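Local coordinates for replicative DNA helicase (Mycobacterium smegmatis, PDB 6OWN), which is the intein of a replicative DNA helicase, a self-splicing domain whose splicing is reversibly inhibited by zinc, at residues Val20-His25 with Val37-Val42; Ala63-Pro68 with Arg74-Leu79. One frame throughout, in Å; residues are numbered along the deposited sequence.

Contact 1 (Val20-His25 with Val37-Val42); sequences VAVGDH and VADTDV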
ATOM      1  N   VAL A  20       6.787 -10.172   4.620  1.00 18.60           N
ATOM      2  CA  VAL A  20       6.300  -9.751   5.926  1.00 18.37           C
ATOM      3  C   VAL A  20       5.368 -10.814   6.498  1.00 20.35           C
ATOM      4  O   VAL A  20       4.563 -11.416   5.778  1.00 24.28           O
ATOM      5  CB  VAL A  20       5.621  -8.372   5.817  1.00 17.85           C
ATOM      6  CG1 VAL A  20       4.368  -8.436   4.928  1.00 18.20           C
ATOM      7  CG2 VAL A  20       5.286  -7.816   7.197  1.00 19.36           C
ATOM      8  N   ALA A  21       5.482 -11.061   7.799  1.00 22.52           N
ATOM      9  CA  ALA A  21       4.730 -12.113   8.466  1.00 18.16           C
ATOM     10  C   ALA A  21       3.842 -11.533   9.560  1.00 19.40           C
ATOM     11  O   ALA A  21       4.127 -10.469  10.118  1.00 21.54           O
ATOM     12  CB  ALA A  21       5.679 -13.159   9.068  1.00 25.67           C
ATOM     13  N   VAL A  22       2.750 -12.238   9.865  1.00 21.77           N
ATOM     14  CA  VAL A  22       1.937 -11.850  11.012  1.00 20.60           C
ATOM     15  C   VAL A  22       2.816 -11.837  12.254  1.00 24.32           C
ATOM     16  O   VAL A  22       3.650 -12.725  12.459  1.00 21.20           O
ATOM     17  CB  VAL A  22       0.735 -12.795  11.177  1.00 23.33           C
ATOM     18  CG1 VAL A  22      -0.031 -12.475  12.447  1.00 25.16           C
ATOM     19  CG2 VAL A  22      -0.181 -12.699   9.961  1.00 21.48           C
ATOM     20  N   GLY A  23       2.665 -10.801  13.070  1.00 24.00           N
ATOM     21  CA  GLY A  23       3.509 -10.596  14.215  1.00 24.67           C
ATOM     22  C   GLY A  23       4.689  -9.685  13.958  1.00 26.50           C
ATOM     23  O   GLY A  23       5.225  -9.108  14.914  1.00 23.48           O
ATOM     24  N   ASP A  24       5.116  -9.550  12.699  1.00 20.63           N
ATOM     25  CA  ASP A  24       6.068  -8.510  12.344  1.00 26.38           C
ATOM     26  C   ASP A  24       5.435  -7.143  12.576  1.00 21.27           C
ATOM     27  O   ASP A  24       4.230  -7.024  12.817  1.00 15.61           O
ATOM     28  CB  ASP A  24       6.495  -8.614  10.878  1.00 23.09           C
ATOM     29  CG  ASP A  24       7.344  -9.832  10.597  1.00 28.22           C
ATOM     30  OD1 ASP A  24       7.644 -10.578  11.548  1.00 28.04           O
ATOM     31  OD2 ASP A  24       7.712 -10.045   9.418  1.00 28.53           O
ATOM     32  N   HIS A  25       6.264  -6.102  12.468  1.00 16.06           N
ATOM     33  CA  HIS A  25       5.817  -4.720  12.575  1.00 18.41           C
ATOM     34  C   HIS A  25       6.152  -3.960  11.300  1.00 19.21           C
ATOM     35  O   HIS A  25       7.265  -4.076  10.773  1.00 17.07           O
ATOM     36  CB  HIS A  25       6.464  -4.015  13.777  1.00 18.29           C
ATOM     37  CG  HIS A  25       5.882  -4.430  15.090  1.00 21.73           C
ATOM     38  ND1 HIS A  25       6.293  -5.566  15.751  1.00 25.51           N
ATOM     39  CD2 HIS A  25       4.900  -3.885  15.849  1.00 19.23           C
ATOM     40  CE1 HIS A  25       5.601  -5.697  16.870  1.00 23.18           C
ATOM     41  NE2 HIS A  25       4.754  -4.686  16.957  1.00 21.05           N
ATOM     42  N   VAL A  37      -1.426  -8.100  12.139  1.00 13.50           N
ATOM     43  CA  VAL A  37      -2.254  -9.027  12.910  1.00 17.79           C
ATOM     44  C   VAL A  37      -2.992 -10.036  12.040  1.00 21.63           C
ATOM     45  O   VAL A  37      -3.699 -10.896  12.590  1.00 23.37           O
ATOM     46  CB  VAL A  37      -3.271  -8.276  13.791  1.00 16.53           C
ATOM     47  CG1 VAL A  37      -2.554  -7.448  14.877  1.00 18.78           C
ATOM     48  CG2 VAL A  37      -4.166  -7.402  12.924  1.00 18.38           C
ATOM     49  N   ALA A  38      -2.867  -9.957  10.717  1.00 20.93           N
ATOM     50  CA  ALA A  38      -3.579 -10.838   9.796  1.00 21.35           C
ATOM     51  C   ALA A  38      -3.035 -10.606   8.395  1.00 23.91           C
ATOM     52  O   ALA A  38      -2.528  -9.525   8.084  1.00 21.20           O
ATOM     53  CB  ALA A  38      -5.092 -10.592   9.827  1.00 20.94           C
ATOM     54  N   ASP A  39      -3.158 -11.627   7.544  1.00 21.73           N
ATOM     55  CA  ASP A  39      -2.691 -11.504   6.171  1.00 22.46           C
ATOM     56  C   ASP A  39      -3.568 -12.336   5.241  1.00 23.63           C
ATOM     57  O   ASP A  39      -4.508 -13.012   5.667  1.00 27.22           O
ATOM     58  CB  ASP A  39      -1.217 -11.913   6.052  1.00 20.62           C
ATOM     59  CG  ASP A  39      -1.000 -13.415   6.213  1.00 27.88           C
ATOM     60  OD1 ASP A  39      -1.966 -14.168   6.487  1.00 29.23           O
ATOM     61  OD2 ASP A  39       0.160 -13.851   6.090  1.00 28.86           O
ATOM     62  N   THR A  40      -3.239 -12.280   3.961  1.00 23.43           N
ATOM     63  CA  THR A  40      -3.757 -13.188   2.953  1.00 25.14           C
ATOM     64  C   THR A  40      -2.646 -14.124   2.501  1.00 24.92           C
ATOM     65  O   THR A  40      -1.458 -13.892   2.756  1.00 21.07           O
ATOM     66  CB  THR A  40      -4.306 -12.417   1.748  1.00 27.87           C
ATOM     67  OG1 THR A  40      -3.211 -11.921   0.968  1.00 24.08           O
ATOM     68  CG2 THR A  40      -5.150 -11.246   2.207  1.00 27.38           C
ATOM     69  N   ASP A  41      -3.048 -15.201   1.833  1.00 22.68           N
ATOM     70  CA  ASP A  41      -2.111 -15.949   1.014  1.00 21.96           C
ATOM     71  C   ASP A  41      -1.572 -15.055  -0.107  1.00 25.00           C
ATOM     72  O   ASP A  41      -2.073 -13.958  -0.364  1.00 21.04           O
ATOM     73  CB  ASP A  41      -2.789 -17.160   0.376  1.00 26.79           C
ATOM     74  CG  ASP A  41      -3.082 -18.273   1.359  1.00 29.49           C
ATOM     75  OD1 ASP A  41      -2.988 -18.056   2.592  1.00 28.81           O
ATOM     76  OD2 ASP A  41      -3.417 -19.378   0.874  1.00 31.49           O
ATOM     77  N   VAL A  42      -0.530 -15.543  -0.785  1.00 27.13           N
ATOM     78  CA  VAL A  42      -0.216 -15.021  -2.110  1.00 25.39           C
ATOM     79  C   VAL A  42      -1.383 -15.353  -3.030  1.00 26.54           C
ATOM     80  O   VAL A  42      -1.831 -16.504  -3.089  1.00 25.04           O
ATOM     81  CB  VAL A  42       1.094 -15.632  -2.627  1.00 22.74           C
ATOM     82  CG1 VAL A  42       1.405 -15.122  -4.023  1.00 22.71           C
ATOM     83  CG2 VAL A  42       2.237 -15.359  -1.671  1.00 20.39           C
TER
HETATM   84  O   HOH W   1       2.302 -14.282   8.190  1.00 22.57           O
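Val22 and Asp39 meet because of how each leaves its backbone: Val22 has CG1 opposite its own N (chi1 174°), which brings both methyls down onto the strand, while Asp39 holds CG between its N and carbonyl carbon (chi1 71°), raising the carboxylate alongside the valine. Val22 is the second residue of a type II beta turn, Ala21 to Asp24, that lies over Val37-Asp39 of strand 33-39 in the all-beta Hint (hedgehog/intein) fold. The two methyls divide the work. CG1 of Val22 rests 3.9 Å from the carbonyl C of Val37, and CG2 lies over the carbonyl C of Ala38 and beside CG of Asp39, each at 3.9 Å. No direct hydrogen bond crosses here; instead a water takes the N-H of Val22 at 2.7 Å from N and donates to OD2 of Asp39. That same OD2 forms a salt bridge with Arg117, which also bonds the carbonyl oxygens of Val20 and Thr40, so one guanidinium ties the two segments together from strand 116-121. The turn is closed twice over: Asp24 N bonds Ala21 O at 2.9 Å, and Ala21 N points back to OD2 of Asp24, also 2.9 Å away, meeting the carboxylate from well above its plane. Gly23, with its positive phi, occupies the third position usual for this turn. Further along, the neighbouring strand supplies Cys118, a zinc ligand, whose backbone N bonds OG1 of Thr40, while that hydroxyl donates to the O of Asp41 at 2.7 Å.

Contact 2 (Ala63-Pro68 with Arg74-Leu79); sequences AQHQWP and RITANL
Trp67 lies with one face of its indole under Leu79, whose CD1 sits 3.8 Å from the centroid of the five-membered ring and only 16° off its normal, a CH-pi contact. On the opposite face is CD2 of His65, 3.6 Å above the ring plane, so the indole is sandwiched toward its rim. Its edge is fixed as well: NE1 donates to OG1 of Thr76 at 2.8 Å, with the oxygen almost exactly in the ring plane. Thr76 OG1 also bonds the O of Asp62. Backbone bonds knit the beta hairpin of strands 66-69 and 72-75, with Trp67 and Arg74 forming an antiparallel hydrogen-bonded pair (Arg74 N to Trp67 O, 2.9 Å). Past the strand, the 3-10 segment Thr76-Asn78 adds two more backbone bonds: Thr76 N reaches His65 O at 2.9 Å and Ala77 N reaches Ala63 O at 3.1 Å. His65 turns its NE2 to Thr137 of the C-terminal strand 135-138, and its side chain also touches Ala1, which puts it close to both chain ends. Gripped on two faces and through NE1, the indole has little freedom to rotate.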
ATOM      1  N   ALA A  63      -6.943  -4.410  -8.031  1.00 18.94           N
ATOM      2  CA  ALA A  63      -8.048  -3.478  -8.263  1.00 18.62           C
ATOM      3  C   ALA A  63      -8.707  -3.023  -6.966  1.00 19.27           C
ATOM      4  O   ALA A  63      -9.118  -1.861  -6.846  1.00 14.35           O
ATOM      5  CB  ALA A  63      -9.094  -4.125  -9.172  1.00 20.32           C
ATOM      6  N   GLN A  64      -8.814  -3.919  -5.992  1.00 21.15           N
ATOM      7  CA  GLN A  64      -9.573  -3.695  -4.768  1.00 28.34           C
ATOM      8  C   GLN A  64      -8.722  -3.242  -3.589  1.00 23.87           C
ATOM      9  O   GLN A  64      -9.256  -3.103  -2.484  1.00 21.83           O
ATOM     10  CB  GLN A  64     -10.332  -4.971  -4.372  1.00 25.66           C
ATOM     11  CG  GLN A  64     -11.415  -5.397  -5.355  1.00 34.33           C
ATOM     12  CD  GLN A  64     -11.877  -6.817  -5.114  1.00 48.63           C
ATOM     13  OE1 GLN A  64     -12.500  -7.109  -4.094  1.00 54.87           O
ATOM     14  NE2 GLN A  64     -11.556  -7.717  -6.043  1.00 44.10           N
ATOM     15  N   HIS A  65      -7.420  -3.035  -3.772  1.00 22.38           N
ATOM     16  CA  HIS A  65      -6.629  -2.439  -2.700  1.00 23.05           C
ATOM     17  C   HIS A  65      -7.147  -1.041  -2.382  1.00 21.42           C
ATOM     18  O   HIS A  65      -7.557  -0.297  -3.277  1.00 21.77           O
ATOM     19  CB  HIS A  65      -5.153  -2.369  -3.080  1.00 21.27           C
ATOM     20  CG  HIS A  65      -4.278  -1.934  -1.951  1.00 20.68           C
ATOM     21  ND1 HIS A  65      -3.674  -2.827  -1.097  1.00 20.51           N
ATOM     22  CD2 HIS A  65      -3.929  -0.701  -1.515  1.00 20.82           C
ATOM     23  CE1 HIS A  65      -2.981  -2.167  -0.187  1.00 24.87           C
ATOM     24  NE2 HIS A  65      -3.126  -0.874  -0.414  1.00 23.53           N
ATOM     25  N   GLN A  66      -7.128  -0.679  -1.100  1.00 19.43           N
ATOM     26  CA  GLN A  66      -7.748   0.555  -0.625  1.00 20.63           C
ATOM     27  C   GLN A  66      -6.686   1.596  -0.288  1.00 21.41           C
ATOM     28  O   GLN A  66      -5.637   1.267   0.273  1.00 24.28           O
ATOM     29  CB  GLN A  66      -8.630   0.288   0.603  1.00 24.01           C
ATOM     30  CG  GLN A  66      -9.863  -0.579   0.304  1.00 29.02           C
ATOM     31  CD  GLN A  66     -10.593  -1.053   1.557  1.00 32.12           C
ATOM     32  OE1 GLN A  66     -10.551  -0.403   2.593  1.00 31.05           O
ATOM     33  NE2 GLN A  66     -11.276  -2.187   1.454  1.00 36.74           N
ATOM     34  N   TRP A  67      -6.991   2.855  -0.605  1.00 19.67           N
ATOM     35  CA  TRP A  67      -6.121   4.006  -0.479  1.00 21.35           C
ATOM     36  C   TRP A  67      -6.839   5.134   0.247  1.00 24.81           C
ATOM     37  O   TRP A  67      -7.997   5.437  -0.067  1.00 22.67           O
ATOM     38  CB  TRP A  67      -5.687   4.513  -1.852  1.00 20.54           C
ATOM     39  CG  TRP A  67      -5.003   3.492  -2.672  1.00 17.95           C
ATOM     40  CD1 TRP A  67      -5.582   2.595  -3.521  1.00 19.57           C
ATOM     41  CD2 TRP A  67      -3.595   3.259  -2.740  1.00 17.21           C
ATOM     42  NE1 TRP A  67      -4.619   1.813  -4.113  1.00 17.65           N
ATOM     43  CE2 TRP A  67      -3.391   2.202  -3.648  1.00 14.69           C
ATOM     44  CE3 TRP A  67      -2.483   3.844  -2.118  1.00 19.52           C
ATOM     45  CZ2 TRP A  67      -2.121   1.722  -3.959  1.00 19.41           C
ATOM     46  CZ3 TRP A  67      -1.225   3.354  -2.416  1.00 20.23           C
ATOM     47  CH2 TRP A  67      -1.055   2.305  -3.328  1.00 15.20           C
ATOM     48  N   PRO A  68      -6.173   5.787   1.185  1.00 24.46           N
ATOM     49  CA  PRO A  68      -6.770   6.928   1.892  1.00 27.78           C
ATOM     50  C   PRO A  68      -6.572   8.225   1.120  1.00 30.66           C
ATOM     51  O   PRO A  68      -5.472   8.788   1.102  1.00 35.38           O
ATOM     52  CB  PRO A  68      -6.019   6.940   3.229  1.00 20.74           C
ATOM     53  CG  PRO A  68      -4.640   6.393   2.868  1.00 23.20           C
ATOM     54  CD  PRO A  68      -4.858   5.405   1.734  1.00 27.09           C
ATOM     55  N   ARG A  74     -10.584   5.106  -1.315  1.00 20.77           N
ATOM     56  CA  ARG A  74     -10.863   4.705  -2.690  1.00 20.35           C
ATOM     57  C   ARG A  74     -10.104   3.428  -3.016  1.00 25.44           C
ATOM     58  O   ARG A  74      -8.955   3.260  -2.600  1.00 26.39           O
ATOM     59  CB  ARG A  74     -10.458   5.804  -3.691  1.00 26.72           C
ATOM     60  CG  ARG A  74     -11.240   7.098  -3.548  1.00 31.51           C
ATOM     61  CD  ARG A  74     -12.609   6.972  -4.188  1.00 36.31           C
ATOM     62  NE  ARG A  74     -13.410   8.189  -4.077  1.00 41.14           N
ATOM     63  CZ  ARG A  74     -14.216   8.462  -3.056  1.00 45.97           C
ATOM     64  NH1 ARG A  74     -14.327   7.605  -2.050  1.00 42.65           N
ATOM     65  NH2 ARG A  74     -14.918   9.589  -3.041  1.00 49.68           N
ATOM     66  N   ILE A  75     -10.733   2.532  -3.771  1.00 22.73           N
ATOM     67  CA  ILE A  75     -10.006   1.367  -4.264  1.00 23.39           C
ATOM     68  C   ILE A  75      -9.197   1.752  -5.503  1.00 23.43           C
ATOM     69  O   ILE A  75      -9.479   2.746  -6.179  1.00 24.22           O
ATOM     70  CB  ILE A  75     -10.949   0.186  -4.549  1.00 28.12           C
ATOM     71  CG1 ILE A  75     -11.830   0.467  -5.773  1.00 26.48           C
ATOM     72  CG2 ILE A  75     -11.808  -0.131  -3.319  1.00 25.60           C
ATOM     73  CD1 ILE A  75     -12.562  -0.773  -6.269  1.00 19.31           C
ATOM     74  N   THR A  76      -8.151   0.962  -5.780  1.00 18.81           N
ATOM     75  CA  THR A  76      -7.243   1.268  -6.886  1.00 21.80           C
ATOM     76  C   THR A  76      -8.002   1.539  -8.182  1.00 27.35           C
ATOM     77  O   THR A  76      -7.685   2.488  -8.913  1.00 25.21           O
ATOM     78  CB  THR A  76      -6.241   0.125  -7.093  1.00 16.79           C
ATOM     79  OG1 THR A  76      -5.574  -0.188  -5.858  1.00 18.04           O
ATOM     80  CG2 THR A  76      -5.209   0.533  -8.117  1.00 17.89           C
ATOM     81  N   ALA A  77      -9.026   0.730  -8.465  1.00 17.70           N
ATOM     82  CA  ALA A  77      -9.818   0.849  -9.685  1.00 24.29           C
ATOM     83  C   ALA A  77     -10.585   2.160  -9.780  1.00 30.67           C
ATOM     84  O   ALA A  77     -11.173   2.434 -10.831  1.00 35.35           O
ATOM     85  CB  ALA A  77     -10.805  -0.317  -9.773  1.00 24.40           C
ATOM     86  N   ASN A  78     -10.603   2.963  -8.716  1.00 22.61           N
ATOM     87  CA  ASN A  78     -11.292   4.244  -8.688  1.00 26.94           C
ATOM     88  C   ASN A  78     -10.349   5.414  -8.491  1.00 29.40           C
ATOM     89  O   ASN A  78     -10.809   6.561  -8.446  1.00 30.16           O
ATOM     90  CB  ASN A  78     -12.346   4.256  -7.570  1.00 23.38           C
ATOM     91  CG  ASN A  78     -13.591   3.486  -7.943  1.00 42.04           C
ATOM     92  OD1 ASN A  78     -13.925   3.377  -9.120  1.00 35.08           O
ATOM     93  ND2 ASN A  78     -14.288   2.944  -6.940  1.00 41.13           N
ATOM     94  N   LEU A  79      -9.054   5.155  -8.333  1.00 23.48           N
ATOM     95  CA  LEU A  79      -8.088   6.235  -8.232  1.00 30.79           C
ATOM     96  C   LEU A  79      -8.054   7.029  -9.528  1.00 26.88           C
ATOM     97  O   LEU A  79      -8.246   6.491 -10.620  1.00 26.67           O
ATOM     98  CB  LEU A  79      -6.694   5.684  -7.946  1.00 29.06           C
ATOM     99  CG  LEU A  79      -6.449   5.030  -6.594  1.00 27.91           C
ATOM    100  CD1 LEU A  79      -4.985   4.617  -6.530  1.00 18.33           C
ATOM    101  CD2 LEU A  79      -6.797   5.995  -5.465  1.00 24.75           C
TER

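Contact 1 closes before contact 2 opens along the chain, and their centres lie 20 Å apart, with nearest atoms about 9 Å from each other and no touch. They sit in different parts of an all-beta domain: contact 1 on the sheet of strands 2-3, 116-121, 33-39 and 25-27, contact 2 on the small hairpin 66-69/72-75, which packs against strands 48-53 and 58-62 of the other four-stranded sheet. The first is a surface contact, the second partly buried. Both lie near functional parts, however: strand 116-121 beside contact 1 carries a zinc ligand, and contact 2 borders the chain termini, where splicing takes place.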